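PDB 2PY6: methyltransferase FkbM, which probably catalyses the transfer of a methyl group to an acceptor molecule. Local coordinates for the interface of chains A and B. Residues are numbered along the deposited sequence; one frame, centred on the assembly and turned at random. Chains: chain A/B, Methyltransferase FkbM.

The interface of chains A and B. Residues chain A 123, 127, 203, 206-207; chain B 214, 217-218, 247.
B:Arg218 leaves its backbone with CG anti to the carbonyl carbon and bends at chi3 (-81°), which turns its guanidinium toward A:Asp123 and A:Glu203. A:Glu203 also bends, at chi2 (-61°), and its side chain crosses that of B:Arg218 at about a right angle. This is a salt-bridge patch in the two-fold interface between two copies of an FkbM-family methyltransferase. The interface belongs to the deposited four-chain assembly and may not be the biological one. A:Asp123, at the start of helix 123-135, meets the arginine tip to tip. Its carboxylate OD2 accepts a hydrogen bond from NH2 of B:Arg218 at 2.5 Å, on the syn side but tilted from the carboxylate plane. NH1 of B:Arg218 donates to OE2 of A:Glu203 at 2.9 Å, and OE2 accepts with its syn lone pair. That carboxylate and the guanidinium are nearly coplanar (7°). Both acids thus sit at the guanidinium edge and probably fix its rotation. A:Arg127 brings a second guanidinium against B:Arg218: its NH2 lies over one face, offset toward the rim, 3.6 Å from CZ of B:Arg218. A:Asp123 lies near both, and its charge would probably ease the repulsion between them; its OD2 is 3.8 Å from NH2 of A:Arg127, a salt bridge within chain A. A:His206 runs alongside, its CB packing on CD of B:Arg218 at 3.4 Å. An alanine in place of B:Arg218 would probably leave A:Asp123 and A:Glu203 without their cross-chain positive partner and open a gap beside A:His206.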
ATOM      1  N   ASP A 123     -15.248 -10.701  -8.092  1.00 32.35           N
ATOM      2  CA  ASP A 123     -14.903 -12.057  -8.483  1.00 31.53           C
ATOM      3  C   ASP A 123     -14.015 -12.828  -7.536  1.00 31.07           C
ATOM      4  O   ASP A 123     -14.333 -13.950  -7.186  1.00 27.18           O
ATOM      5  CB  ASP A 123     -14.278 -12.112  -9.904  1.00 29.49           C
ATOM      6  CG  ASP A 123     -15.297 -11.858 -11.019  1.00 26.22           C
ATOM      7  OD1 ASP A 123     -16.522 -11.889 -10.790  1.00 27.52           O
ATOM      8  OD2 ASP A 123     -14.858 -11.620 -12.147  1.00 26.41           O
ATOM      9  N   ARG A 127     -16.105 -15.545  -5.561  1.00 28.46           N
ATOM     10  CA  ARG A 127     -15.849 -16.912  -6.054  1.00 31.41           C
ATOM     11  C   ARG A 127     -15.163 -17.786  -5.006  1.00 28.28           C
ATOM     12  O   ARG A 127     -15.389 -18.969  -4.947  1.00 28.97           O
ATOM     13  CB  ARG A 127     -14.937 -16.869  -7.299  1.00 33.00           C
ATOM     14  CG  ARG A 127     -15.579 -16.278  -8.528  1.00 33.31           C
ATOM     15  CD  ARG A 127     -14.557 -16.107  -9.642  1.00 34.20           C
ATOM     16  NE  ARG A 127     -15.259 -15.777 -10.870  1.00 32.06           N
ATOM     17  CZ  ARG A 127     -14.680 -15.513 -12.033  1.00 27.37           C
ATOM     18  NH1 ARG A 127     -13.375 -15.467 -12.153  1.00 22.25           N
ATOM     19  NH2 ARG A 127     -15.437 -15.240 -13.072  1.00 34.08           N
ATOM     20  N   GLU A 203     -24.822 -12.546 -12.503  1.00 31.15           N
ATOM     21  CA  GLU A 203     -24.243 -12.897 -13.805  1.00 30.37           C
ATOM     22  C   GLU A 203     -25.026 -12.261 -14.965  1.00 30.69           C
ATOM     23  O   GLU A 203     -24.461 -12.084 -16.049  1.00 33.50           O
ATOM     24  CB  GLU A 203     -24.116 -14.414 -13.994  1.00 25.44           C
ATOM     25  CG  GLU A 203     -23.038 -15.101 -13.145  1.00 27.46           C
ATOM     26  CD  GLU A 203     -21.612 -14.600 -13.433  1.00 29.16           C
ATOM     27  OE1 GLU A 203     -21.238 -14.385 -14.610  1.00 27.39           O
ATOM     28  OE2 GLU A 203     -20.852 -14.440 -12.470  1.00 27.91           O
ATOM     29  N   HIS A 206     -23.273  -9.131 -15.705  1.00 31.33           N
ATOM     30  CA  HIS A 206     -21.970  -9.433 -16.241  1.00 29.83           C
ATOM     31  C   HIS A 206     -21.947  -9.722 -17.734  1.00 28.99           C
ATOM     32  O   HIS A 206     -20.966  -9.404 -18.384  1.00 29.68           O
ATOM     33  CB  HIS A 206     -21.255 -10.534 -15.443  1.00 29.18           C
ATOM     34  CG  HIS A 206     -21.144 -10.256 -13.984  1.00 26.05           C
ATOM     35  ND1 HIS A 206     -20.860  -9.003 -13.485  1.00 30.58           N
ATOM     36  CD2 HIS A 206     -21.204 -11.080 -12.911  1.00 30.15           C
ATOM     37  CE1 HIS A 206     -20.788  -9.062 -12.169  1.00 29.11           C
ATOM     38  NE2 HIS A 206     -20.988 -10.313 -11.796  1.00 32.18           N
ATOM     39  N   GLU A 207     -23.036 -10.266 -18.277  1.00 29.82           N
ATOM     40  CA  GLU A 207     -23.118 -10.587 -19.696  1.00 30.90           C
ATOM     41  C   GLU A 207     -23.150  -9.351 -20.574  1.00 31.62           C
ATOM     42  O   GLU A 207     -22.768  -9.405 -21.732  1.00 33.13           O
ATOM     43  CB  GLU A 207     -24.405 -11.403 -20.009  1.00 31.67           C
ATOM     44  CG  GLU A 207     -24.458 -12.802 -19.484  1.00 40.96           C
ATOM     45  CD  GLU A 207     -23.544 -13.822 -20.166  1.00 33.67           C
ATOM     46  OE1 GLU A 207     -22.758 -13.540 -21.103  1.00 33.56           O
ATOM     47  OE2 GLU A 207     -23.604 -14.956 -19.703  1.00 46.29           O
TER
ATOM     48  N   THR B 214     -14.956 -10.149 -18.134  1.00 26.95           N
ATOM     49  CA  THR B 214     -15.975 -10.779 -18.940  1.00 25.01           C
ATOM     50  C   THR B 214     -15.409 -11.571 -20.112  1.00 27.96           C
ATOM     51  O   THR B 214     -16.168 -12.153 -20.885  1.00 25.63           O
ATOM     52  CB  THR B 214     -16.974  -9.680 -19.460  1.00 26.93           C
ATOM     53  OG1 THR B 214     -16.324  -8.798 -20.382  1.00 26.92           O
ATOM     54  CG2 THR B 214     -17.495  -8.893 -18.313  1.00 22.63           C
ATOM     55  N   PHE B 217     -16.166 -15.947 -20.807  1.00 27.72           N
ATOM     56  CA  PHE B 217     -17.273 -16.511 -20.049  1.00 25.48           C
ATOM     57  C   PHE B 217     -18.496 -15.625 -19.905  1.00 29.86           C
ATOM     58  O   PHE B 217     -19.578 -16.154 -19.652  1.00 27.55           O
ATOM     59  CB  PHE B 217     -16.751 -16.949 -18.677  1.00 22.70           C
ATOM     60  CG  PHE B 217     -15.652 -17.988 -18.767  1.00 21.12           C
ATOM     61  CD1 PHE B 217     -15.946 -19.294 -19.160  1.00 27.09           C
ATOM     62  CD2 PHE B 217     -14.334 -17.646 -18.528  1.00 25.83           C
ATOM     63  CE1 PHE B 217     -14.939 -20.259 -19.305  1.00 25.30           C
ATOM     64  CE2 PHE B 217     -13.316 -18.595 -18.662  1.00 23.79           C
ATOM     65  CZ  PHE B 217     -13.628 -19.912 -19.046  1.00 29.99           C
ATOM     66  N   ARG B 218     -18.313 -14.296 -20.077  1.00 29.63           N
ATOM     67  CA  ARG B 218     -19.384 -13.303 -19.963  1.00 28.98           C
ATOM     68  C   ARG B 218     -19.466 -12.418 -21.168  1.00 30.01           C
ATOM     69  O   ARG B 218     -19.809 -11.266 -21.007  1.00 32.15           O
ATOM     70  CB  ARG B 218     -19.239 -12.489 -18.636  1.00 31.04           C
ATOM     71  CG  ARG B 218     -19.108 -13.501 -17.535  1.00 27.22           C
ATOM     72  CD  ARG B 218     -19.201 -13.193 -16.100  1.00 32.93           C
ATOM     73  NE  ARG B 218     -17.987 -12.684 -15.580  1.00 38.19           N
ATOM     74  CZ  ARG B 218     -17.640 -12.647 -14.300  1.00 33.53           C
ATOM     75  NH1 ARG B 218     -18.389 -13.106 -13.310  1.00 31.52           N
ATOM     76  NH2 ARG B 218     -16.468 -12.137 -14.014  1.00 29.23           N
ATOM     77  N   VAL B 247     -18.757 -19.232 -13.487  1.00 33.29           N
ATOM     78  CA  VAL B 247     -20.013 -19.129 -14.260  1.00 32.98           C
ATOM     79  C   VAL B 247     -20.840 -20.388 -14.245  1.00 32.05           C
ATOM     80  O   VAL B 247     -22.031 -20.311 -14.448  1.00 33.19           O
ATOM     81  CB  VAL B 247     -19.827 -18.644 -15.721  1.00 35.81           C
ATOM     82  CG1 VAL B 247     -19.147 -17.301 -15.707  1.00 41.42           C
ATOM     83  CG2 VAL B 247     -19.066 -19.678 -16.580  1.00 35.46           C
TER